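Local coordinates for malonyl CoA reductase (malonate semialdehyde-forming) (Sulfolobus tokodaii, PDB 2EP5), which probably catalyses the NADPH-dependent reduction of malonyl-CoA to malonate semialdehyde (3-oxopropanoate), as a member of the aspartate-semialdehyde dehydrogenase family, at the interface of chains A and B and the interface of chains A and C. Sequence-based numbering; all coordinates share one arbitrary frame. Chains: chain A/B/C, 350aa long hypothetical aspartate-semialdehyde dehydrogenase.

Contact 1: the interface of chains A and B. Residues chain A 199-200, 205, 233-236; chain B 247, 312, 321, 323.
B:Arg312 and B:Arg321 reach from neighbouring strands 308-316 and 319-326 toward A:Glu205, at the start of helix 204-215, across the two-fold interface formed by the dimerisation domains of this aspartate-semialdehyde dehydrogenase family member. The charged contacts centre on the A:Glu205 carboxylate. It meets the B:Arg312 guanidinium tip to tip, their planes 17° apart; NH2 of B:Arg312 forms a salt bridge on the syn side of OE2, at a modelled separation too short to be reliable. NH1 of B:Arg321 makes a second, longer salt bridge to A:Glu205 OE2, at 3.3 Å. Within chain A, the backbone N of A:Ser235 donates to the anti side of A:Glu205 OE2 at 2.9 Å, fixing the carboxylate against strand 230-237.

Further hydrogen bonds hold B:Arg321, whose NH1 donates to the A:Thr234 hydroxyl OG1 at 3.2 Å, the oxygen lying 24° out of the guanidinium plane. Its NH2 binds the carbonyl O of B:Arg312 at 3.2 Å and lies over the centre of that residue's guanidinium. An alanine in place of B:Arg321 would probably leave the A:Thr234 hydroxyl and the B:Arg312 carbonyl without this donor, A:Glu205 without its second positive partner, and one face of the B:Arg312 guanidinium uncovered.

Packing contacts flank the charges. A:Tyr200 crosses B:Arg312 at about a right angle, A:Tyr200 CD1 lying 3.8 Å from B:Arg312 CZ. Among apolar methyls, A:Ile236 CD1 meets B:Val247 CG2 end-on at 3.7 Å, while B:Val247 CG1, anti to its backbone N (chi1 179°), touches A:Thr234 CG2.

Contact 2: the interface of chains A and C. Residues chain A 180, 188-190, 193-194, 239-240; chain C 189-190, 194, 241.
The loop at 188-189 and short helix 190-193 of chain A meet the same segments of chain C about a two-fold axis, with the 3-10 helix 180-183 and the loop at 239-240 of chain A completing the surroundings of C:Phe190. A:Ser189 and C:Ser189 form an antiparallel beta bridge between the chains. Beside it, the backbone N of C:Phe190 donates to the carbonyl O of A:Ile188 at 3.1 Å.

The C:Phe190 side chain enters chain A with CG anti to its backbone N (chi1 -180°), which points the ring away from the A:Ile188 carbonyl, in between A:Ile193 and A:Val180. A:Ile193 CG2 approaches C:Phe190 CD1 at 3.5 Å, and A:Val180 CG2 reaches C:Phe190 CD2 at 3.6 Å. At the ring tip, C:Phe190 CZ lies 3.8 Å from A:Pro239 CB. The A:Glu194 CB methylene sits in plane at the ring edge, whereas C:Glu194 CB, from the phenylalanine's own chain, covers the centre of one face. These contacts would limit how the ring can shift or turn.

A:Glu194 also uses its acid end across the interface. Its chain bends at chi2 (82°) and meets C:Arg241 at an angle, carboxylate and guanidinium planes 38° apart. Here NH1 of C:Arg241 makes a long salt bridge and weak hydrogen bond to OE2 of A:Glu194 at 3.3 Å.

Contact 1: the interface of chains A and B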
# COMPACT_ATOMS: atom_id res chain seq x y z
N PRO A 199 8.11 11.02 -10.00
CA PRO A 199 9.50 11.30 -10.38
C PRO A 199 9.98 12.72 -10.13
O PRO A 199 10.93 13.18 -10.77
CB PRO A 199 9.52 10.92 -11.86
CG PRO A 199 8.19 11.41 -12.32
CD PRO A 199 7.25 10.93 -11.20
N TYR A 200 9.36 13.40 -9.19
CA TYR A 200 9.75 14.76 -8.90
C TYR A 200 9.57 15.18 -7.44
O TYR A 200 8.53 14.95 -6.83
CB TYR A 200 8.97 15.72 -9.80
CG TYR A 200 9.28 17.19 -9.57
CD1 TYR A 200 10.55 17.70 -9.84
CD2 TYR A 200 8.30 18.07 -9.09
CE1 TYR A 200 10.85 19.06 -9.64
CE2 TYR A 200 8.59 19.42 -8.88
CZ TYR A 200 9.87 19.91 -9.16
OH TYR A 200 10.16 21.23 -8.95
N GLU A 205 16.86 17.81 -6.20
CA GLU A 205 17.99 17.50 -7.07
C GLU A 205 19.11 18.53 -7.03
O GLU A 205 20.28 18.17 -7.01
CB GLU A 205 17.47 17.28 -8.51
CG GLU A 205 16.51 16.11 -8.55
CD GLU A 205 15.61 16.08 -9.77
OE1 GLU A 205 15.10 17.14 -10.19
OE2 GLU A 205 15.39 14.97 -10.29
N VAL A 233 21.25 14.45 -10.91
CA VAL A 233 20.40 13.59 -10.11
C VAL A 233 18.92 13.67 -10.40
O VAL A 233 18.41 14.71 -10.78
CB VAL A 233 20.68 13.82 -8.58
CG1 VAL A 233 21.66 14.99 -8.41
CG2 VAL A 233 19.39 14.07 -7.82
N THR A 234 18.26 12.53 -10.24
CA THR A 234 16.83 12.41 -10.46
C THR A 234 16.23 11.86 -9.16
O THR A 234 16.50 10.71 -8.78
CB THR A 234 16.55 11.44 -11.62
OG1 THR A 234 17.28 11.87 -12.77
CG2 THR A 234 15.06 11.40 -11.95
N SER A 235 15.45 12.69 -8.47
CA SER A 235 14.84 12.29 -7.21
C SER A 235 13.39 11.88 -7.37
O SER A 235 12.55 12.66 -7.84
CB SER A 235 14.96 13.41 -6.18
OG SER A 235 16.31 13.78 -5.98
N ILE A 236 13.09 10.65 -6.95
CA ILE A 236 11.76 10.09 -7.08
C ILE A 236 11.14 9.73 -5.74
O ILE A 236 11.82 9.25 -4.84
CB ILE A 236 11.83 8.84 -7.97
CG1 ILE A 236 12.32 9.23 -9.36
CG2 ILE A 236 10.47 8.17 -8.04
CD1 ILE A 236 12.63 8.07 -10.26
N VAL B 247 14.42 5.82 -15.88
CA VAL B 247 15.12 7.10 -15.79
C VAL B 247 16.31 6.86 -16.69
O VAL B 247 17.17 6.04 -16.39
CB VAL B 247 15.61 7.40 -14.37
CG1 VAL B 247 16.35 8.73 -14.36
CG2 VAL B 247 14.43 7.45 -13.41
N ARG B 312 10.11 15.28 -17.98
CA ARG B 312 11.34 15.71 -17.31
C ARG B 312 12.54 15.67 -18.25
O ARG B 312 13.66 15.36 -17.83
CB ARG B 312 11.59 14.81 -16.09
CG ARG B 312 10.38 14.70 -15.17
CD ARG B 312 10.58 15.54 -13.93
NE ARG B 312 11.57 14.93 -13.06
CZ ARG B 312 12.47 15.60 -12.34
NH1 ARG B 312 12.51 16.93 -12.39
NH2 ARG B 312 13.32 14.93 -11.58
N ARG B 321 18.83 13.84 -19.89
CA ARG B 321 18.02 13.02 -18.99
C ARG B 321 16.53 13.11 -19.28
O ARG B 321 15.99 14.20 -19.52
CB ARG B 321 18.25 13.42 -17.53
CG ARG B 321 17.66 12.40 -16.57
CD ARG B 321 17.18 13.04 -15.30
NE ARG B 321 16.17 14.06 -15.56
CZ ARG B 321 15.78 14.93 -14.64
NH1 ARG B 321 16.31 14.89 -13.43
NH2 ARG B 321 14.88 15.87 -14.94
N VAL B 323 12.55 10.90 -18.33
CA VAL B 323 11.84 9.85 -17.61
C VAL B 323 10.75 9.30 -18.52
O VAL B 323 9.95 10.06 -19.10
CB VAL B 323 11.23 10.39 -16.29
CG1 VAL B 323 10.35 9.33 -15.63
CG2 VAL B 323 12.36 10.81 -15.33

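Contact 2: the interface of chains A and C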
# COMPACT_ATOMS: atom_id res chain seq x y z
N VAL A 180 8.17 8.49 1.82
CA VAL A 180 7.16 9.51 2.05
C VAL A 180 7.48 10.38 3.27
O VAL A 180 7.29 11.60 3.24
CB VAL A 180 5.77 8.85 2.26
CG1 VAL A 180 4.77 9.86 2.77
CG2 VAL A 180 5.28 8.27 0.94
N ILE A 188 2.48 14.07 2.29
CA ILE A 188 1.92 13.38 1.12
C ILE A 188 0.67 12.56 1.42
O ILE A 188 0.65 11.76 2.35
CB ILE A 188 2.99 12.48 0.50
CG1 ILE A 188 4.24 13.32 0.23
CG2 ILE A 188 2.47 11.84 -0.77
CD1 ILE A 188 5.51 12.54 0.30
N SER A 189 -0.37 12.75 0.61
CA SER A 189 -1.62 12.03 0.81
C SER A 189 -1.54 10.59 0.31
O SER A 189 -0.74 10.25 -0.55
CB SER A 189 -2.78 12.73 0.09
OG SER A 189 -2.84 12.33 -1.27
N PHE A 190 -2.39 9.74 0.88
CA PHE A 190 -2.45 8.34 0.51
C PHE A 190 -2.83 8.16 -0.96
O PHE A 190 -2.26 7.34 -1.67
CB PHE A 190 -3.49 7.63 1.38
CG PHE A 190 -3.72 6.21 0.99
CD1 PHE A 190 -2.84 5.21 1.40
CD2 PHE A 190 -4.82 5.86 0.22
CE1 PHE A 190 -3.06 3.88 1.05
CE2 PHE A 190 -5.04 4.53 -0.13
CZ PHE A 190 -4.16 3.54 0.29
N ILE A 193 0.23 8.94 -3.55
CA ILE A 193 1.40 8.08 -3.69
C ILE A 193 1.23 6.56 -3.65
O ILE A 193 2.00 5.84 -4.28
CB ILE A 193 2.47 8.49 -2.63
CG1 ILE A 193 3.79 7.77 -2.90
CG2 ILE A 193 1.98 8.13 -1.23
CD1 ILE A 193 4.43 8.15 -4.23
N GLU A 194 0.24 6.05 -2.93
CA GLU A 194 0.08 4.61 -2.84
C GLU A 194 -0.05 3.91 -4.20
O GLU A 194 -0.81 4.34 -5.08
CB GLU A 194 -1.10 4.25 -1.91
CG GLU A 194 -2.46 4.14 -2.54
CD GLU A 194 -2.68 2.80 -3.19
OE1 GLU A 194 -2.10 1.80 -2.70
OE2 GLU A 194 -3.45 2.73 -4.19
N PRO A 239 6.23 4.93 -2.47
CA PRO A 239 5.32 4.62 -1.35
C PRO A 239 5.99 3.81 -0.24
O PRO A 239 5.60 2.69 0.07
CB PRO A 239 4.18 3.88 -2.04
CG PRO A 239 4.89 3.11 -3.10
CD PRO A 239 5.87 4.13 -3.66
N THR A 240 7.00 4.42 0.35
CA THR A 240 7.80 3.84 1.42
C THR A 240 7.66 4.78 2.62
O THR A 240 7.50 5.98 2.45
CB THR A 240 9.27 3.77 0.96
OG1 THR A 240 9.44 2.61 0.13
CG2 THR A 240 10.23 3.71 2.15
N SER C 189 -3.33 11.23 5.16
CA SER C 189 -1.95 11.05 4.75
C SER C 189 -1.59 9.58 4.61
O SER C 189 -2.18 8.72 5.26
CB SER C 189 -1.01 11.71 5.75
OG SER C 189 -0.98 10.99 6.97
N PHE C 190 -0.61 9.32 3.75
CA PHE C 190 -0.12 7.98 3.49
C PHE C 190 0.38 7.35 4.78
O PHE C 190 0.12 6.19 5.06
CB PHE C 190 1.04 8.05 2.49
CG PHE C 190 1.64 6.72 2.14
CD1 PHE C 190 1.02 5.88 1.21
CD2 PHE C 190 2.81 6.29 2.74
CE1 PHE C 190 1.57 4.64 0.89
CE2 PHE C 190 3.37 5.04 2.42
CZ PHE C 190 2.75 4.22 1.49
N GLU C 194 -1.61 3.88 5.47
CA GLU C 194 -0.95 2.76 4.81
C GLU C 194 -0.59 1.62 5.77
O GLU C 194 0.03 1.85 6.82
CB GLU C 194 0.28 3.26 4.03
CG GLU C 194 1.65 2.89 4.58
CD GLU C 194 2.09 1.49 4.20
OE1 GLU C 194 1.77 1.06 3.06
OE2 GLU C 194 2.78 0.83 5.02
N ARG C 241 -8.48 2.76 -2.08
CA ARG C 241 -8.72 4.03 -2.75
C ARG C 241 -10.19 4.38 -2.92
O ARG C 241 -10.63 5.43 -2.46
CB ARG C 241 -8.04 4.04 -4.12
CG ARG C 241 -6.55 3.78 -4.08
CD ARG C 241 -5.94 3.93 -5.47
NE ARG C 241 -6.02 5.31 -5.93
CZ ARG C 241 -5.05 6.21 -5.78
NH1 ARG C 241 -3.91 5.87 -5.20
NH2 ARG C 241 -5.23 7.45 -6.22

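Contact 1 and contact 2 lie about 19 Å apart, measured between the centres of their C-alpha atoms, and use different partners of chain A. They share no residue, but their chain A parts are close in sequence: A:Pro199 and A:Tyr200 of contact 1 soon follow A:Glu194 of contact 2, and strand 230-237, which serves contact 1, leads to A:Pro239 of contact 2. Two distinct two-fold interfaces on one subunit are consistent with the deposited tetramer. The centres of contact 1 and contact 2 are about 14 Å and 13 Å from A:His244, the predicted proton acceptor; the structure alone does not show whether the interfaces influence catalysis.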